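Side-chain contacts in VP5 (Halorubrum pleomorphic virus 6, PDB 6QGL), which is a viral envelope protein that probably serves as the membrane fusion protein of this haloarchaeal pleomorphic virus: residues A[188-193]-A[198-203]; A[143-148]-A[154-159]; A[216-221]-A[226-231]. One frame throughout, in Å; residues are numbered along the deposited sequence.

How the interactions relate
The three contacts follow one another along the chain, interaction 2 first, then interaction 1, then interaction 3, all within the N-terminal part of the envelope protein. Interactions 1 and 2 have centres about 11 Å apart and are tied by two probable hydrogen bonds: Trp192 NE1 reaches Arg155 O at 2.8 Å, and Asn158 ND2 reaches Gly191 O, also at 2.8 Å. Interaction 3 lies nearer the centre of the chain, its centre about 17 Å away against about 32 Å for the other two. A probable hydrogen bond from Asn219 ND2 to Ile148 O (3.0 Å) joins it to interaction 2, while Val202 CG2 packs on the backbone of Asn216 and Thr217, linking interactions 1 and 3.

Interaction 1. Residues A[188-193]-A[198-203]; sequences HNTGWD and AYSVVE
The loop end of the antiparallel beta hairpin of strands 180-189 and 201-204 is held by backbone bonds between His188 and Val202 and, beyond them, by Ala198 packed on the Trp192 indole. His188 N to Val202 O (2.8 Å) and Val202 N to His188 O (2.9 Å) make the hydrogen-bonded pair; Asn189 faces Val201 in the non-hydrogen-bonded pair that follows. Thr190 N then gives a nearly straight bond to Ser200 O at 3.2 Å, carrying the pairing past the last strand residues. Further on, a water accepts from Thr190 OG1 at 2.9 Å and donates to Ala198 O at 2.7 Å, spanning two groups too far apart to bond directly. Trp192 has CG anti to its carbonyl carbon (chi1 -51°), which turns one face of the indole to Ala198: the methyl CB sits 3.6 Å from the centroid of the five-membered ring, a CH-pi contact, while NE1 bonds Arg155 O. Tyr199 instead presents its edge, with CD1 3.1 Å from Trp192 O. On the His188 side of the sheet, CB meets Val202 CG1; Phe151 stacks on the imidazole, whose ND1 bonds Asn166 OD1. This is a beta hairpin with a long, side-chain-packed connecting loop, set in the middle of a four-stranded antiparallel sheet.

Interaction 2. Residues A[143-148]-A[154-159]; sequences VGLSYI and PRFGNL
Leu145 and Phe156 form the tight part of this contact, the leucine laid across the ring. Leu145 CB stands over one face of Phe156, 3.9 Å from the centroid and displaced toward the rim at CD1 and CE1, a CH-pi approach 20° off the ring normal. The two side chains cross at about a right angle. With Leu145 CG anti to its carbonyl carbon (chi1 -76°), the branch runs on past the ring, and its CD1 ends 3.6 Å from Leu159 CD2, again crosswise. Leu159 is brought round to this point by the type I turn from Phe156 to Leu159, closed by the bond from Leu159 N to Phe156 O at 3.2 Å. The other flank has fewer contacts and is more open to solvent. There the exposed Ser146 meets Pro154 through its CB, 3.7 Å from Pro154 CB and 3.6 Å from Pro154 O. Arg155 turns away from this patch and pairs with Asp153. The short, weakly bonded helical turn about 145-148 lies against helix 97-140 through Leu145 and Ile148, and Ile148 also reaches helix 43-66. Phe156 also touches Thr149 and Pro165, the latter just ahead of strand 166-174, which places the contact between the long helices and the start of the four-stranded sheet.

Interaction 3. Residues A[216-221]-A[226-231]; sequences NTYNTV and YMKFSE
Asn219 has CG anti to its backbone N (chi1 -169°) and Tyr226 has CG between its backbone N and carbonyl carbon (chi1 84°); paired across the hairpin on the same face, these two torsions lay amide and phenol side by side. Their planes are 31° apart, with ND2 of Asn219 3.4 Å from CE1 of Tyr226. Both ends of the amide are held from outside: Asp150 N bonds OD1, and ND2 bonds Ile148 O. In the backbone, Asn219 N to Tyr226 O (2.8 Å) and Tyr226 N to Asn219 O (3.0 Å) complete an antiparallel hydrogen-bonded pair. Val221 CG2 meets the edge of the phenol ring at CE1, 4.1 Å away, while Met227 CG covers one of its faces. Met227 takes left-handed backbone angles, ending the strand, and Lys228 follows as N-cap residue of helix 229-257. Lys228 CG packs 3.5 Å from Tyr218 CB. Farther along, Phe229 CB in the first turn of that helix rests 3.6 Å from Thr217 CB. Tyr226 itself is buried against helices 43-66 and 97-140. The pattern is that of a small two-stranded beta hairpin whose second strand runs through a short bend directly into a long helix.

Interaction 1. Residues A[188-193]-A[198-203]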
loop_
_atom_site.group_PDB
_atom_site.type_symbol
_atom_site.label_atom_id
_atom_site.label_comp_id
_atom_site.label_asym_id
_atom_site.label_seq_id
_atom_site.Cartn_x
_atom_site.Cartn_y
_atom_site.Cartn_z
ATOM N N HIS A 188 -0.556 26.743 1.445
ATOM C CA HIS A 188 -0.344 27.016 2.865
ATOM C C HIS A 188 0.476 28.288 3.028
ATOM O O HIS A 188 1.576 28.383 2.489
ATOM C CB HIS A 188 0.351 25.830 3.562
ATOM C CG HIS A 188 0.644 26.059 5.013
ATOM N ND1 HIS A 188 -0.309 25.830 5.985
ATOM C CD2 HIS A 188 1.778 26.496 5.609
ATOM C CE1 HIS A 188 0.270 26.136 7.134
ATOM N NE2 HIS A 188 1.527 26.536 6.960
ATOM N N ASN A 189 -0.070 29.256 3.778
ATOM C CA ASN A 189 0.585 30.524 4.101
ATOM C C ASN A 189 0.470 30.765 5.605
ATOM O O ASN A 189 -0.643 30.764 6.139
ATOM C CB ASN A 189 -0.015 31.695 3.307
ATOM C CG ASN A 189 0.767 32.983 3.437
ATOM O OD1 ASN A 189 1.996 32.988 3.568
ATOM N ND2 ASN A 189 0.075 34.110 3.398
ATOM N N THR A 190 1.614 30.981 6.280
ATOM C CA THR A 190 1.687 31.212 7.730
ATOM C C THR A 190 1.042 32.544 8.166
ATOM O O THR A 190 0.688 32.688 9.339
ATOM C CB THR A 190 3.119 31.065 8.250
ATOM O OG1 THR A 190 3.960 32.014 7.596
ATOM C CG2 THR A 190 3.666 29.647 8.077
ATOM N N GLY A 191 0.880 33.484 7.231
ATOM C CA GLY A 191 0.204 34.749 7.495
ATOM C C GLY A 191 1.007 36.033 7.432
ATOM O O GLY A 191 0.412 37.114 7.469
ATOM N N TRP A 192 2.348 35.944 7.364
ATOM C CA TRP A 192 3.223 37.122 7.296
ATOM C C TRP A 192 3.181 37.751 5.904
ATOM O O TRP A 192 2.789 37.088 4.943
ATOM C CB TRP A 192 4.672 36.755 7.664
ATOM C CG TRP A 192 4.800 36.005 8.955
ATOM C CD1 TRP A 192 4.908 34.657 9.108
ATOM C CD2 TRP A 192 4.783 36.560 10.276
ATOM N NE1 TRP A 192 4.988 34.336 10.441
ATOM C CE2 TRP A 192 4.906 35.483 11.183
ATOM C CE3 TRP A 192 4.697 37.866 10.786
ATOM C CZ2 TRP A 192 4.938 35.670 12.569
ATOM C CZ3 TRP A 192 4.717 38.049 12.160
ATOM C CH2 TRP A 192 4.838 36.962 13.034
ATOM N N ASP A 193 3.578 39.025 5.793
ATOM C CA ASP A 193 3.616 39.706 4.506
ATOM C C ASP A 193 4.896 39.361 3.776
ATOM O O ASP A 193 5.914 39.064 4.412
ATOM C CB ASP A 193 3.510 41.237 4.682
ATOM C CG ASP A 193 2.172 41.740 5.205
ATOM O OD1 ASP A 193 1.140 41.081 4.938
ATOM O OD2 ASP A 193 2.155 42.802 5.867
ATOM N N ALA A 198 10.064 35.862 8.179
ATOM C CA ALA A 198 9.253 34.717 8.583
ATOM C C ALA A 198 8.340 34.205 7.466
ATOM O O ALA A 198 7.888 33.062 7.556
ATOM C CB ALA A 198 8.426 35.075 9.809
ATOM N N TYR A 199 8.062 35.039 6.427
ATOM C CA TYR A 199 7.198 34.695 5.288
ATOM C C TYR A 199 7.466 33.284 4.785
ATOM O O TYR A 199 8.576 32.980 4.347
ATOM C CB TYR A 199 7.334 35.718 4.145
ATOM C CG TYR A 199 6.367 35.518 2.993
ATOM C CD1 TYR A 199 5.006 35.765 3.149
ATOM C CD2 TYR A 199 6.821 35.151 1.730
ATOM C CE1 TYR A 199 4.116 35.620 2.085
ATOM C CE2 TYR A 199 5.941 35.009 0.656
ATOM C CZ TYR A 199 4.588 35.239 0.840
ATOM O OH TYR A 199 3.713 35.090 -0.212
ATOM N N SER A 200 6.459 32.414 4.927
ATOM C CA SER A 200 6.523 31.014 4.533
ATOM C C SER A 200 5.242 30.636 3.787
ATOM O O SER A 200 4.144 30.723 4.347
ATOM C CB SER A 200 6.727 30.131 5.760
ATOM O OG SER A 200 6.856 28.762 5.418
ATOM N N VAL A 201 5.390 30.257 2.509
ATOM C CA VAL A 201 4.285 29.851 1.640
ATOM C C VAL A 201 4.682 28.638 0.784
ATOM O O VAL A 201 5.801 28.579 0.269
ATOM C CB VAL A 201 3.691 31.030 0.805
ATOM C CG1 VAL A 201 4.718 31.626 -0.152
ATOM C CG2 VAL A 201 2.426 30.618 0.048
ATOM N N VAL A 202 3.773 27.656 0.686
ATOM C CA VAL A 202 3.926 26.456 -0.129
ATOM C C VAL A 202 2.618 26.207 -0.889
ATOM O O VAL A 202 1.537 26.432 -0.348
ATOM C CB VAL A 202 4.453 25.213 0.649
ATOM C CG1 VAL A 202 3.366 24.540 1.487
ATOM C CG2 VAL A 202 5.120 24.210 -0.291
ATOM N N GLU A 203 2.724 25.811 -2.157
ATOM C CA GLU A 203 1.580 25.500 -3.008
ATOM C C GLU A 203 1.986 24.377 -3.938
ATOM O O GLU A 203 2.920 24.551 -4.721
ATOM C CB GLU A 203 1.092 26.735 -3.785
ATOM C CG GLU A 203 -0.249 26.508 -4.465
ATOM C CD GLU A 203 -0.844 27.681 -5.221
ATOM O OE1 GLU A 203 -0.612 28.843 -4.818
ATOM O OE2 GLU A 203 -1.565 27.430 -6.212
HETATM O O HOH W 1 6.307 31.554 9.162
#

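Interaction 2. Residues A[143-148]-A[154-159]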
loop_
_atom_site.group_PDB
_atom_site.type_symbol
_atom_site.label_atom_id
_atom_site.label_comp_id
_atom_site.label_asym_id
_atom_site.label_seq_id
_atom_site.Cartn_x
_atom_site.Cartn_y
_atom_site.Cartn_z
ATOM N N VAL A 143 -4.599 23.764 21.346
ATOM C CA VAL A 143 -3.514 23.202 20.526
ATOM C C VAL A 143 -3.126 24.241 19.468
ATOM O O VAL A 143 -4.003 24.865 18.871
ATOM C CB VAL A 143 -3.914 21.834 19.890
ATOM C CG1 VAL A 143 -2.777 21.240 19.065
ATOM C CG2 VAL A 143 -4.361 20.840 20.953
ATOM N N GLY A 144 -1.826 24.434 19.271
ATOM C CA GLY A 144 -1.325 25.378 18.283
ATOM C C GLY A 144 -1.332 24.804 16.881
ATOM O O GLY A 144 -1.234 23.583 16.708
ATOM N N LEU A 145 -1.436 25.688 15.872
ATOM C CA LEU A 145 -1.413 25.318 14.457
ATOM C C LEU A 145 -0.074 24.707 14.071
ATOM O O LEU A 145 -0.029 23.870 13.168
ATOM C CB LEU A 145 -1.709 26.525 13.561
ATOM C CG LEU A 145 -3.159 26.984 13.482
ATOM C CD1 LEU A 145 -3.243 28.348 12.872
ATOM C CD2 LEU A 145 -4.007 26.024 12.670
ATOM N N SER A 146 1.009 25.096 14.779
ATOM C CA SER A 146 2.366 24.578 14.588
ATOM C C SER A 146 2.423 23.060 14.799
ATOM O O SER A 146 3.358 22.414 14.324
ATOM C CB SER A 146 3.341 25.276 15.531
ATOM O OG SER A 146 3.020 25.025 16.889
ATOM N N TYR A 147 1.423 22.493 15.499
ATOM C CA TYR A 147 1.361 21.058 15.735
ATOM C C TYR A 147 0.875 20.282 14.503
ATOM O O TYR A 147 1.431 19.222 14.199
ATOM C CB TYR A 147 0.496 20.714 16.969
ATOM C CG TYR A 147 0.517 19.233 17.284
ATOM C CD1 TYR A 147 1.559 18.671 18.017
ATOM C CD2 TYR A 147 -0.452 18.376 16.764
ATOM C CE1 TYR A 147 1.622 17.299 18.248
ATOM C CE2 TYR A 147 -0.395 17.002 16.985
ATOM C CZ TYR A 147 0.638 16.469 17.737
ATOM O OH TYR A 147 0.690 15.121 17.981
ATOM N N ILE A 148 -0.182 20.784 13.831
ATOM C CA ILE A 148 -0.843 20.124 12.702
ATOM C C ILE A 148 -0.372 20.626 11.311
ATOM O O ILE A 148 -0.417 19.856 10.350
ATOM C CB ILE A 148 -2.393 20.211 12.889
ATOM C CG1 ILE A 148 -3.153 19.197 11.998
ATOM C CG2 ILE A 148 -2.943 21.638 12.726
ATOM C CD1 ILE A 148 -2.908 17.714 12.320
ATOM N N PRO A 154 6.774 27.144 11.286
ATOM C CA PRO A 154 5.383 27.266 11.746
ATOM C C PRO A 154 5.128 28.403 12.740
ATOM O O PRO A 154 4.760 28.165 13.896
ATOM C CB PRO A 154 5.100 25.882 12.328
ATOM C CG PRO A 154 6.417 25.437 12.859
ATOM C CD PRO A 154 7.476 26.049 11.990
ATOM N N ARG A 155 5.297 29.651 12.271
ATOM C CA ARG A 155 5.087 30.867 13.060
ATOM C C ARG A 155 3.788 31.531 12.587
ATOM O O ARG A 155 3.755 32.110 11.501
ATOM C CB ARG A 155 6.301 31.803 12.926
ATOM C CG ARG A 155 7.547 31.272 13.622
ATOM C CD ARG A 155 8.613 32.339 13.745
ATOM N NE ARG A 155 9.465 32.416 12.558
ATOM C CZ ARG A 155 10.369 33.366 12.342
ATOM N NH1 ARG A 155 10.533 34.349 13.220
ATOM N NH2 ARG A 155 11.106 33.351 11.240
ATOM N N PHE A 156 2.704 31.392 13.372
ATOM C CA PHE A 156 1.374 31.889 12.988
ATOM C C PHE A 156 0.929 33.162 13.726
ATOM O O PHE A 156 -0.272 33.432 13.833
ATOM C CB PHE A 156 0.335 30.764 13.135
ATOM C CG PHE A 156 0.636 29.551 12.287
ATOM C CD1 PHE A 156 1.314 28.462 12.817
ATOM C CD2 PHE A 156 0.271 29.513 10.946
ATOM C CE1 PHE A 156 1.606 27.349 12.029
ATOM C CE2 PHE A 156 0.569 28.400 10.157
ATOM C CZ PHE A 156 1.233 27.326 10.704
ATOM N N GLY A 157 1.910 33.953 14.149
ATOM C CA GLY A 157 1.737 35.190 14.898
ATOM C C GLY A 157 0.911 36.282 14.249
ATOM O O GLY A 157 0.279 37.050 14.967
ATOM N N ASN A 158 0.922 36.377 12.906
ATOM C CA ASN A 158 0.186 37.394 12.142
ATOM C C ASN A 158 -1.100 36.847 11.465
ATOM O O ASN A 158 -1.783 37.580 10.743
ATOM C CB ASN A 158 1.121 38.086 11.132
ATOM C CG ASN A 158 0.571 39.330 10.468
ATOM O OD1 ASN A 158 0.114 40.272 11.120
ATOM N ND2 ASN A 158 0.610 39.359 9.147
ATOM N N LEU A 159 -1.455 35.580 11.737
ATOM C CA LEU A 159 -2.652 34.960 11.166
ATOM C C LEU A 159 -3.900 35.265 12.001
ATOM O O LEU A 159 -3.927 34.953 13.189
ATOM C CB LEU A 159 -2.448 33.438 11.008
ATOM C CG LEU A 159 -3.582 32.649 10.358
ATOM C CD1 LEU A 159 -3.643 32.896 8.860
ATOM C CD2 LEU A 159 -3.425 31.185 10.630
#

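Interaction 3. Residues A[216-221]-A[226-231]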
loop_
_atom_site.group_PDB
_atom_site.type_symbol
_atom_site.label_atom_id
_atom_site.label_comp_id
_atom_site.label_asym_id
_atom_site.label_seq_id
_atom_site.Cartn_x
_atom_site.Cartn_y
_atom_site.Cartn_z
ATOM N N ASN A 216 8.820 23.584 3.007
ATOM C CA ASN A 216 9.040 22.171 2.725
ATOM C C ASN A 216 7.729 21.695 2.119
ATOM O O ASN A 216 6.670 22.030 2.658
ATOM C CB ASN A 216 9.335 21.395 4.017
ATOM C CG ASN A 216 10.577 21.839 4.747
ATOM O OD1 ASN A 216 11.438 22.540 4.207
ATOM N ND2 ASN A 216 10.698 21.431 6.001
ATOM N N THR A 217 7.776 20.959 0.991
ATOM C CA THR A 217 6.550 20.476 0.342
ATOM C C THR A 217 5.757 19.654 1.353
ATOM O O THR A 217 4.725 20.129 1.813
ATOM C CB THR A 217 6.844 19.776 -0.974
ATOM O OG1 THR A 217 7.674 18.656 -0.707
ATOM C CG2 THR A 217 7.510 20.691 -1.988
ATOM N N TYR A 218 6.364 18.594 1.888
ATOM C CA TYR A 218 5.786 17.724 2.922
ATOM C C TYR A 218 5.399 18.434 4.234
ATOM O O TYR A 218 5.975 19.473 4.573
ATOM C CB TYR A 218 6.775 16.597 3.244
ATOM C CG TYR A 218 8.125 17.087 3.718
ATOM C CD1 TYR A 218 9.086 17.536 2.813
ATOM C CD2 TYR A 218 8.449 17.099 5.072
ATOM C CE1 TYR A 218 10.324 18.002 3.245
ATOM C CE2 TYR A 218 9.685 17.562 5.517
ATOM C CZ TYR A 218 10.621 18.010 4.599
ATOM O OH TYR A 218 11.846 18.458 5.033
ATOM N N ASN A 219 4.438 17.840 4.970
ATOM C CA ASN A 219 3.987 18.294 6.285
ATOM C C ASN A 219 4.650 17.425 7.360
ATOM O O ASN A 219 4.855 16.230 7.139
ATOM C CB ASN A 219 2.460 18.185 6.396
ATOM C CG ASN A 219 1.840 18.863 7.606
ATOM O OD1 ASN A 219 2.457 19.682 8.301
ATOM N ND2 ASN A 219 0.586 18.543 7.872
ATOM N N THR A 220 4.984 18.027 8.518
ATOM C CA THR A 220 5.591 17.318 9.648
ATOM C C THR A 220 4.656 17.417 10.855
ATOM O O THR A 220 4.443 18.510 11.377
ATOM C CB THR A 220 7.027 17.809 9.928
ATOM O OG1 THR A 220 7.773 17.837 8.709
ATOM C CG2 THR A 220 7.756 16.935 10.944
ATOM N N VAL A 221 4.059 16.284 11.259
ATOM C CA VAL A 221 3.141 16.210 12.404
ATOM C C VAL A 221 3.649 15.121 13.346
ATOM O O VAL A 221 3.644 13.944 12.975
ATOM C CB VAL A 221 1.656 15.974 11.995
ATOM C CG1 VAL A 221 0.744 15.889 13.223
ATOM C CG2 VAL A 221 1.163 17.044 11.027
ATOM N N TYR A 226 4.653 13.552 5.916
ATOM C CA TYR A 226 3.688 13.034 4.945
ATOM C C TYR A 226 3.331 14.119 3.934
ATOM O O TYR A 226 3.878 15.219 4.030
ATOM C CB TYR A 226 2.467 12.371 5.633
ATOM C CG TYR A 226 1.341 13.291 6.058
ATOM C CD1 TYR A 226 1.547 14.301 6.994
ATOM C CD2 TYR A 226 0.040 13.079 5.604
ATOM C CE1 TYR A 226 0.505 15.129 7.410
ATOM C CE2 TYR A 226 -1.012 13.892 6.023
ATOM C CZ TYR A 226 -0.774 14.915 6.927
ATOM O OH TYR A 226 -1.814 15.716 7.338
ATOM N N MET A 227 2.471 13.800 2.930
ATOM C CA MET A 227 2.081 14.694 1.827
ATOM C C MET A 227 3.320 15.086 1.015
ATOM O O MET A 227 3.372 16.190 0.469
ATOM C CB MET A 227 1.411 15.971 2.355
ATOM C CG MET A 227 -0.018 15.819 2.744
ATOM S SD MET A 227 -0.524 17.323 3.610
ATOM C CE MET A 227 -0.632 18.483 2.241
ATOM N N LYS A 228 4.332 14.200 0.978
ATOM C CA LYS A 228 5.601 14.428 0.295
ATOM C C LYS A 228 5.401 14.555 -1.202
ATOM O O LYS A 228 4.904 13.620 -1.836
ATOM C CB LYS A 228 6.587 13.291 0.605
ATOM C CG LYS A 228 7.332 13.436 1.924
ATOM C CD LYS A 228 7.965 12.130 2.326
ATOM C CE LYS A 228 9.200 12.301 3.163
ATOM N NZ LYS A 228 9.771 10.985 3.550
ATOM N N PHE A 229 5.770 15.720 -1.767
ATOM C CA PHE A 229 5.660 15.942 -3.206
ATOM C C PHE A 229 6.520 14.935 -3.963
ATOM O O PHE A 229 6.064 14.407 -4.967
ATOM C CB PHE A 229 6.033 17.381 -3.596
ATOM C CG PHE A 229 6.141 17.592 -5.091
ATOM C CD1 PHE A 229 5.001 17.775 -5.867
ATOM C CD2 PHE A 229 7.379 17.576 -5.724
ATOM C CE1 PHE A 229 5.099 17.952 -7.247
ATOM C CE2 PHE A 229 7.476 17.754 -7.107
ATOM C CZ PHE A 229 6.336 17.962 -7.856
ATOM N N SER A 230 7.746 14.663 -3.478
ATOM C CA SER A 230 8.669 13.706 -4.088
ATOM C C SER A 230 8.050 12.302 -4.200
ATOM O O SER A 230 8.262 11.635 -5.210
ATOM C CB SER A 230 9.986 13.661 -3.320
ATOM O OG SER A 230 9.840 13.049 -2.048
ATOM N N GLU A 231 7.264 11.878 -3.183
ATOM C CA GLU A 231 6.593 10.576 -3.166
ATOM C C GLU A 231 5.398 10.544 -4.136
ATOM O O GLU A 231 5.299 9.629 -4.960
ATOM C CB GLU A 231 6.167 10.193 -1.732
ATOM C CG GLU A 231 7.311 9.675 -0.869
ATOM C CD GLU A 231 7.010 9.264 0.565
ATOM O OE1 GLU A 231 7.899 8.642 1.190
ATOM O OE2 GLU A 231 5.913 9.581 1.082
#